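Local structure of multi-copper Oxidase CueO (Ochrobactrum, 6EVG) at residues D193-F198 with E339-N344; A228-F233 with C490-H495. The protein oxidises lignin model compounds and lignosulfonate as a laccase-like copper enzyme, probably passing the electrons on to dioxygen. One frame throughout, in Å; residues are numbered along the deposited sequence.

Contact 1. Residues D193-F198 with E339-N344; sequences DLMHGF and ERMAEN
E339 OE1 is gripped by two bridging waters, and each ties it to a different group of residues 193-198. Water 1 donates to OE1 and, at 2.8 Å, to the carbonyl oxygen of M195; water 2 also donates to OE1, at 2.7 Å, and lies 3.0 Å from H196 ND1. The polar link from this carboxylate to residues 193-198 thus runs through the two waters, with no direct hydrogen bond; OE1 stands 5.1 Å from H196 ND1, a separation at which the carboxylate could favour a protonated ring. Its other oxygen, OE2, accepts a hydrogen bond from H434.

The rest of the contact is apolar and is carried largely by two methionines whose side chains cross at about a right angle. M195 bends at chi3 (69°), which turns CE onto M341 CG at 3.9 Å and onto N344 CB at 3.8 Å; the M195 and N344 side chains slide past each other in opposite directions. M341 bends the other way (chi3 -67°) and sets its CE 4.1 Å from H196 CE1, obliquely to a ring that has M195 CB over one face, toward the rim. N344 packs through CB, while its ND2 bonds to the carbonyl of E400 and weakly to that of E339, just before R340 at the N-cap of helix 341-348.

Two helices that follow strands of different beta-sheets are therefore joined by a methionine-rich patch beside two waters. Because M195 O also accepts from H495 and E339 OE2 from H434, the arrangement is a second shell around the histidine ligands of a type 1 copper site in a cupredoxin fold.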
ATOM      1  N   ASP A 193     -13.434  -7.562  15.029  1.00 11.16           N
ATOM      2  CA  ASP A 193     -12.404  -6.799  14.266  1.00 10.98           C
ATOM      3  C   ASP A 193     -11.199  -7.656  13.994  1.00 10.54           C
ATOM      4  O   ASP A 193     -10.617  -7.591  12.902  1.00 11.66           O
ATOM      5  CB  ASP A 193     -11.976  -5.545  15.006  1.00 11.41           C
ATOM      6  CG  ASP A 193     -13.092  -4.564  15.230  1.00 12.11           C
ATOM      7  OD1 ASP A 193     -13.949  -4.367  14.316  1.00 14.14           O
ATOM      8  OD2 ASP A 193     -13.097  -3.913  16.309  1.00 13.09           O
ATOM      9  N   LEU A 194     -10.793  -8.459  14.969  1.00 10.47           N
ATOM     10  CA  LEU A 194      -9.610  -9.316  14.728  1.00 11.20           C
ATOM     11  C   LEU A 194      -9.957 -10.372  13.675  1.00 11.13           C
ATOM     12  O   LEU A 194      -9.122 -10.731  12.835  1.00 13.26           O
ATOM     13  CB  LEU A 194      -9.111  -9.982  16.007  1.00 11.55           C
ATOM     14  CG  LEU A 194      -8.562  -9.053  17.038  1.00 12.40           C
ATOM     15  CD1 LEU A 194      -8.109  -9.837  18.288  1.00 15.17           C
ATOM     16  CD2 LEU A 194      -7.427  -8.148  16.492  1.00 14.05           C
ATOM     17  N   MET A 195     -11.195 -10.917  13.727  1.00 11.45           N
ATOM     18  CA  MET A 195     -11.581 -11.963  12.773  1.00 12.67           C
ATOM     19  C   MET A 195     -11.815 -11.412  11.377  1.00 12.29           C
ATOM     20  O   MET A 195     -11.435 -12.061  10.375  1.00 13.53           O
ATOM     21  CB  MET A 195     -12.783 -12.710  13.240  1.00 14.67           C
ATOM     22  CG  MET A 195     -12.497 -13.574  14.470  1.00 16.53           C
ATOM     23  SD  MET A 195     -13.838 -14.536  15.109  1.00 24.35           S
ATOM     24  CE  MET A 195     -13.987 -15.688  13.772  1.00 33.13           C
ATOM     25  N   HIS A 196     -12.390 -10.237  11.249  1.00 12.95           N
ATOM     26  CA  HIS A 196     -12.882  -9.731   9.935  1.00 13.85           C
ATOM     27  C   HIS A 196     -12.114  -8.536   9.408  1.00 12.18           C
ATOM     28  O   HIS A 196     -12.358  -8.153   8.272  1.00 15.06           O
ATOM     29  CB  HIS A 196     -14.397  -9.443   9.986  1.00 15.87           C
ATOM     30  CG  HIS A 196     -15.195 -10.682  10.296  1.00 19.00           C
ATOM     31  ND1 HIS A 196     -15.325 -11.733   9.413  1.00 26.66           N
ATOM     32  CD2 HIS A 196     -15.785 -11.091  11.435  1.00 21.72           C
ATOM     33  CE1 HIS A 196     -16.039 -12.705   9.974  1.00 27.95           C
ATOM     34  NE2 HIS A 196     -16.354 -12.325  11.199  1.00 25.04           N
ATOM     35  N   GLY A 197     -11.233  -7.975  10.232  1.00 10.93           N
ATOM     36  CA  GLY A 197     -10.557  -6.713   9.912  1.00 10.85           C
ATOM     37  C   GLY A 197     -11.259  -5.537  10.550  1.00 10.34           C
ATOM     38  O   GLY A 197     -12.481  -5.527  10.692  1.00 11.69           O
ATOM     39  N   PHE A 198     -10.474  -4.531  10.913  1.00  9.60           N
ATOM     40  CA  PHE A 198     -10.946  -3.329  11.576  1.00  9.32           C
ATOM     41  C   PHE A 198     -11.331  -2.310  10.525  1.00  9.57           C
ATOM     42  O   PHE A 198     -10.468  -1.845   9.771  1.00 10.39           O
ATOM     43  CB  PHE A 198      -9.845  -2.777  12.462  1.00  9.18           C
ATOM     44  CG  PHE A 198     -10.148  -1.529  13.234  1.00  9.58           C
ATOM     45  CD1 PHE A 198     -10.731  -1.600  14.496  1.00 10.40           C
ATOM     46  CD2 PHE A 198      -9.887  -0.288  12.727  1.00 11.42           C
ATOM     47  CE1 PHE A 198     -10.934  -0.459  15.275  1.00 11.43           C
ATOM     48  CE2 PHE A 198     -10.108   0.863  13.478  1.00 12.30           C
ATOM     49  CZ  PHE A 198     -10.643   0.777  14.724  1.00 12.50           C
ATOM     50  N   GLU A 339      -8.413 -18.529   8.048  1.00 12.08           N
ATOM     51  CA  GLU A 339      -8.979 -17.700   9.087  1.00 12.50           C
ATOM     52  C   GLU A 339      -9.255 -18.506  10.371  1.00 12.72           C
ATOM     53  O   GLU A 339      -9.556 -17.903  11.385  1.00 14.24           O
ATOM     54  CB  GLU A 339     -10.285 -17.069   8.623  1.00 14.82           C
ATOM     55  CG  GLU A 339     -10.085 -16.139   7.442  1.00 15.75           C
ATOM     56  CD  GLU A 339     -11.392 -15.678   6.738  1.00 15.71           C
ATOM     57  OE1 GLU A 339     -12.346 -15.330   7.468  1.00 17.98           O
ATOM     58  OE2 GLU A 339     -11.423 -15.647   5.424  1.00 18.46           O
ATOM     59  N   ARG A 340      -9.170 -19.838  10.333  1.00 13.69           N
ATOM     60  CA  ARG A 340      -9.410 -20.705  11.486  1.00 15.39           C
ATOM     61  C   ARG A 340     -10.700 -20.330  12.197  1.00 15.75           C
ATOM     62  O   ARG A 340     -10.766 -20.200  13.404  1.00 18.14           O
ATOM     63  CB  ARG A 340      -8.209 -20.701  12.459  1.00 16.56           C
ATOM     64  CG  ARG A 340      -6.932 -21.219  11.781  1.00 19.02           C
ATOM     65  CD  ARG A 340      -5.739 -21.277  12.737  1.00 22.33           C
ATOM     66  NE  ARG A 340      -5.892 -22.229  13.820  1.00 27.05           N
ATOM     67  CZ  ARG A 340      -6.362 -21.975  15.057  1.00 30.61           C
ATOM     68  NH1 ARG A 340      -6.793 -20.756  15.455  1.00 30.46           N
ATOM     69  NH2 ARG A 340      -6.397 -22.983  15.928  1.00 35.97           N
ATOM     70  N   MET A 341     -11.763 -20.134  11.405  1.00 15.95           N
ATOM     71  CA  MET A 341     -12.974 -19.604  11.959  1.00 17.52           C
ATOM     72  C   MET A 341     -13.585 -20.503  12.993  1.00 17.17           C
ATOM     73  O   MET A 341     -14.065 -19.999  13.977  1.00 21.81           O
ATOM     74  CB  MET A 341     -13.990 -19.290  10.863  1.00 19.56           C
ATOM     75  CG  MET A 341     -15.171 -18.484  11.389  1.00 25.20           C
ATOM     76  SD  MET A 341     -16.206 -17.780  10.093  1.00 33.02           S
ATOM     77  CE  MET A 341     -15.086 -16.596   9.357  1.00 32.42           C
ATOM     78  N   ALA A 342     -13.607 -21.809  12.779  1.00 17.58           N
ATOM     79  CA  ALA A 342     -14.230 -22.691  13.757  1.00 20.75           C
ATOM     80  C   ALA A 342     -13.536 -22.579  15.099  1.00 22.98           C
ATOM     81  O   ALA A 342     -14.209 -22.550  16.157  1.00 29.58           O
ATOM     82  CB  ALA A 342     -14.246 -24.116  13.230  1.00 22.29           C
ATOM     83  N   GLU A 343     -12.201 -22.439  15.086  1.00 25.86           N
ATOM     84  CA  GLU A 343     -11.479 -22.370  16.366  1.00 25.79           C
ATOM     85  C   GLU A 343     -11.643 -20.985  16.997  1.00 22.53           C
ATOM     86  O   GLU A 343     -11.816 -20.859  18.192  1.00 26.76           O
ATOM     87  CB  GLU A 343     -10.021 -22.791  16.113  1.00 29.21           C
ATOM     88  CG  GLU A 343      -9.836 -24.304  15.789  1.00 33.92           C
ATOM     89  CD  GLU A 343     -10.205 -25.392  16.893  1.00 36.60           C
ATOM     90  OE1 GLU A 343     -10.201 -25.119  18.126  1.00 44.45           O
ATOM     91  OE2 GLU A 343     -10.479 -26.599  16.548  1.00 41.08           O
ATOM     92  N   ASN A 344     -11.552 -19.908  16.202  1.00 22.73           N
ATOM     93  CA  ASN A 344     -11.728 -18.557  16.715  1.00 23.82           C
ATOM     94  C   ASN A 344     -13.176 -18.247  17.138  1.00 24.25           C
ATOM     95  O   ASN A 344     -13.368 -17.505  18.093  1.00 25.87           O
ATOM     96  CB  ASN A 344     -11.242 -17.542  15.686  1.00 21.07           C
ATOM     97  CG  ASN A 344      -9.737 -17.607  15.475  1.00 20.24           C
ATOM     98  OD1 ASN A 344      -8.960 -17.817  16.430  1.00 21.01           O
ATOM     99  ND2 ASN A 344      -9.326 -17.408  14.246  1.00 20.02           N
TER
HETATM  100  O   HOH W   1     -12.451 -14.658  10.074  1.00 23.05           O
HETATM  101  O   HOH W   2     -14.500 -13.661   7.249  1.00 26.10           O

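Contact 2. Residues A228-F233 with C490-H495; sequences ANARNF and CHVLEH. With CU (copper (II) ion), chain B.
N229 and E494 join a loop between strands 219-226 and 233-237 to the HCHxxxH copper-binding motif of the multicopper oxidases, of which residues 490-495 form the cysteine-to-histidine part. The N229 side chain crosses that of E494 at about a right angle. Its CB is 3.8 Å from E494 OE1, and CG has L493 CD1 at 4.0 Å, those two side chains also crossing at about a right angle. OD1 turns to H143, accepting from its ND1. ND2, at the tip, donates to E494 OE2 over 2.9 Å, nearly straight at 164°; the acceptor OE2 is met on its syn lone pair, with amide and carboxylate planes only 13° apart. OE2 is also bonded to Y187 and OE1 to F198 N, so the buried carboxylate is held by three neutral donors, which probably stabilise its negative charge. An alanine here would probably leave E494 OE2 with Y187 but without its amide donor, H143 ND1 without its acceptor, and a gap beside L493 CD1.

The backbones are joined directly as well. L493 N, in the first turn of helix 493-497, donates to N229 O, and V492 CA-H approaches the same oxygen at 3.3 Å. Water 3 donates to the carbonyl oxygens of both A228 and H491.

V492 passes the contact on to the metal site. Its CG1, anti to the backbone N (chi1 170°), lies 3.9 Å from A230 CB and 3.7 Å above the centre of the H495 ring. Copper is bound by H495 ND1, by H434 and by C490 SG at 2.2 Å, and this thiolate accepts a hydrogen bond from V492 N, 3.3 Å away.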
ATOM      1  N   ALA A 228      -5.557   1.829   4.508  1.00  7.67           N
ATOM      2  CA  ALA A 228      -6.436   1.434   5.606  1.00  7.78           C
ATOM      3  C   ALA A 228      -5.969   0.097   6.237  1.00  7.85           C
ATOM      4  O   ALA A 228      -5.209  -0.656   5.633  1.00  8.39           O
ATOM      5  CB  ALA A 228      -7.851   1.239   5.090  1.00  8.64           C
ATOM      6  N   ASN A 229      -6.476  -0.168   7.455  1.00  8.20           N
ATOM      7  CA  ASN A 229      -6.187  -1.450   8.089  1.00  8.53           C
ATOM      8  C   ASN A 229      -6.731  -2.633   7.324  1.00  7.88           C
ATOM      9  O   ASN A 229      -6.141  -3.705   7.331  1.00  9.26           O
ATOM     10  CB  ASN A 229      -6.744  -1.478   9.521  1.00  8.66           C
ATOM     11  CG  ASN A 229      -5.873  -0.746  10.514  1.00  8.82           C
ATOM     12  OD1 ASN A 229      -5.411   0.371  10.269  1.00  9.90           O
ATOM     13  ND2 ASN A 229      -5.640  -1.392  11.677  1.00  9.92           N
ATOM     14  N   ALA A 230      -7.922  -2.445   6.748  1.00  7.73           N
ATOM     15  CA  ALA A 230      -8.700  -3.607   6.250  1.00  8.27           C
ATOM     16  C   ALA A 230      -9.639  -3.291   5.104  1.00  8.20           C
ATOM     17  O   ALA A 230      -9.847  -4.146   4.243  1.00  9.25           O
ATOM     18  CB  ALA A 230      -9.485  -4.263   7.371  1.00  9.19           C
ATOM     19  N   ARG A 231     -10.261  -2.121   5.115  1.00  8.14           N
ATOM     20  CA  ARG A 231     -11.278  -1.761   4.138  1.00  8.30           C
ATOM     21  C   ARG A 231     -10.719  -1.836   2.730  1.00  7.99           C
ATOM     22  O   ARG A 231      -9.636  -1.284   2.463  1.00  8.54           O
ATOM     23  CB  ARG A 231     -11.756  -0.352   4.400  1.00  9.23           C
ATOM     24  CG  ARG A 231     -12.808   0.168   3.443  1.00  9.71           C
ATOM     25  CD  ARG A 231     -13.367   1.514   3.839  1.00  9.74           C
ATOM     26  NE  ARG A 231     -14.174   1.477   5.036  1.00 10.14           N
ATOM     27  CZ  ARG A 231     -15.496   1.279   5.075  1.00 10.49           C
ATOM     28  NH1 ARG A 231     -16.168   1.071   3.945  1.00 12.77           N
ATOM     29  NH2 ARG A 231     -16.141   1.307   6.217  1.00 12.65           N
ATOM     30  N   ASN A 232     -11.482  -2.410   1.794  1.00  8.14           N
ATOM     31  CA  ASN A 232     -11.225  -2.309   0.364  1.00  8.33           C
ATOM     32  C   ASN A 232     -12.020  -1.130  -0.180  1.00  8.30           C
ATOM     33  O   ASN A 232     -13.187  -0.905   0.199  1.00  9.61           O
ATOM     34  CB  ASN A 232     -11.639  -3.556  -0.372  1.00  8.92           C
ATOM     35  CG  ASN A 232     -10.898  -4.776   0.112  1.00  9.02           C
ATOM     36  OD1 ASN A 232      -9.675  -4.754   0.228  1.00  9.32           O
ATOM     37  ND2 ASN A 232     -11.633  -5.861   0.396  1.00 11.22           N
ATOM     38  N   PHE A 233     -11.394  -0.340  -1.066  1.00  8.00           N
ATOM     39  CA  PHE A 233     -12.080   0.737  -1.736  1.00  8.33           C
ATOM     40  C   PHE A 233     -12.420   0.306  -3.143  1.00  9.13           C
ATOM     41  O   PHE A 233     -11.678  -0.436  -3.777  1.00  9.47           O
ATOM     42  CB  PHE A 233     -11.226   2.024  -1.737  1.00  8.46           C
ATOM     43  CG  PHE A 233     -11.049   2.597  -0.372  1.00  7.95           C
ATOM     44  CD1 PHE A 233     -11.982   3.394   0.217  1.00  9.40           C
ATOM     45  CD2 PHE A 233      -9.898   2.291   0.381  1.00  9.02           C
ATOM     46  CE1 PHE A 233     -11.832   3.913   1.486  1.00 10.21           C
ATOM     47  CE2 PHE A 233      -9.764   2.757   1.675  1.00  9.44           C
ATOM     48  CZ  PHE A 233     -10.705   3.576   2.224  1.00  9.41           C
ATOM     49  N   CYS A 490      -1.038 -11.570   4.731  1.00  8.66           N
ATOM     50  CA  CYS A 490      -2.244 -10.798   4.467  1.00  8.88           C
ATOM     51  C   CYS A 490      -1.984  -9.375   4.916  1.00  8.63           C
ATOM     52  O   CYS A 490      -1.395  -9.132   5.968  1.00  9.78           O
ATOM     53  CB  CYS A 490      -3.426 -11.389   5.181  1.00 10.32           C
ATOM     54  SG  CYS A 490      -4.943 -10.475   4.840  1.00 10.19           S
ATOM     55  N   HIS A 491      -2.469  -8.408   4.121  1.00  8.13           N
ATOM     56  CA  HIS A 491      -2.381  -6.997   4.428  1.00  8.40           C
ATOM     57  C   HIS A 491      -3.617  -6.409   5.140  1.00  8.68           C
ATOM     58  O   HIS A 491      -3.655  -5.197   5.337  1.00  9.70           O
ATOM     59  CB  HIS A 491      -1.965  -6.162   3.184  1.00  9.16           C
ATOM     60  CG  HIS A 491      -1.010  -5.045   3.465  1.00  9.33           C
ATOM     61  ND1 HIS A 491      -1.317  -3.895   4.131  1.00 10.91           N
ATOM     62  CD2 HIS A 491       0.327  -4.973   3.188  1.00 11.16           C
ATOM     63  CE1 HIS A 491      -0.184  -3.154   4.253  1.00 11.89           C
ATOM     64  NE2 HIS A 491       0.815  -3.782   3.665  1.00 12.96           N
ATOM     65  N   VAL A 492      -4.562  -7.281   5.566  1.00  8.05           N
ATOM     66  CA  VAL A 492      -5.498  -6.901   6.613  1.00  8.55           C
ATOM     67  C   VAL A 492      -4.700  -6.965   7.907  1.00  8.68           C
ATOM     68  O   VAL A 492      -4.251  -8.020   8.295  1.00  9.35           O
ATOM     69  CB  VAL A 492      -6.745  -7.830   6.637  1.00  9.37           C
ATOM     70  CG1 VAL A 492      -7.577  -7.589   7.869  1.00  9.82           C
ATOM     71  CG2 VAL A 492      -7.573  -7.588   5.406  1.00 10.50           C
ATOM     72  N   LEU A 493      -4.467  -5.809   8.503  1.00  8.28           N
ATOM     73  CA  LEU A 493      -3.427  -5.751   9.534  1.00  8.69           C
ATOM     74  C   LEU A 493      -3.796  -6.577  10.755  1.00  9.06           C
ATOM     75  O   LEU A 493      -2.896  -7.141  11.430  1.00  9.90           O
ATOM     76  CB  LEU A 493      -3.136  -4.306   9.896  1.00 10.20           C
ATOM     77  CG  LEU A 493      -2.665  -3.444   8.724  1.00 10.00           C
ATOM     78  CD1 LEU A 493      -2.305  -2.057   9.241  1.00 10.79           C
ATOM     79  CD2 LEU A 493      -1.480  -4.076   8.017  1.00 10.62           C
ATOM     80  N   GLU A 494      -5.081  -6.680  11.084  1.00  8.59           N
ATOM     81  CA  GLU A 494      -5.512  -7.563  12.165  1.00  8.98           C
ATOM     82  C   GLU A 494      -5.134  -9.019  11.888  1.00  9.56           C
ATOM     83  O   GLU A 494      -4.698  -9.754  12.802  1.00 10.53           O
ATOM     84  CB  GLU A 494      -7.014  -7.438  12.371  1.00  9.60           C
ATOM     85  CG  GLU A 494      -7.434  -6.124  12.972  1.00  9.65           C
ATOM     86  CD  GLU A 494      -7.211  -4.903  12.092  1.00  8.79           C
ATOM     87  OE1 GLU A 494      -7.564  -4.979  10.882  1.00  9.68           O
ATOM     88  OE2 GLU A 494      -6.737  -3.877  12.627  1.00  9.26           O
ATOM     89  N   HIS A 495      -5.274  -9.446  10.637  1.00  9.13           N
ATOM     90  CA  HIS A 495      -4.994 -10.853  10.257  1.00  9.54           C
ATOM     91  C   HIS A 495      -3.494 -11.096  10.387  1.00  9.37           C
ATOM     92  O   HIS A 495      -3.080 -12.139  10.907  1.00  9.85           O
ATOM     93  CB  HIS A 495      -5.475 -11.145   8.849  1.00 10.04           C
ATOM     94  CG  HIS A 495      -6.949 -11.154   8.724  1.00 10.31           C
ATOM     95  ND1 HIS A 495      -7.505 -11.310   7.464  1.00 12.14           N
ATOM     96  CD2 HIS A 495      -7.947 -11.062   9.639  1.00 11.15           C
ATOM     97  CE1 HIS A 495      -8.818 -11.350   7.671  1.00 12.01           C
ATOM     98  NE2 HIS A 495      -9.111 -11.176   8.957  1.00 12.82           N
TER
HETATM   99 CU    CU B 601      -6.605 -11.549   5.694  1.00 12.62          CU
HETATM  100  O   HOH W   3      -3.131  -2.404   5.811  1.00 15.64           O

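The two contacts, their centres about 13 Å apart, meet at the helix that carries H495, and both border the copper site. Residues 193-198 of contact 1 reach contact 2 twice: M195 O accepts from H495 NE2 at 2.9 Å, and F198 N donates to E494 OE1, also at 2.9 Å. The first bond meets H495 on the nitrogen opposite to ND1, which holds the copper at 2.0 Å. The side chain of E339 comes to about 6 Å from the metal, and its OE2 accepts from H434 NE2, so contact 1 touches two of the three ligands from outside, whereas contact 2 contains C490 and H495 themselves. Along the chain the segments alternate, so parts far apart in sequence converge near the copper.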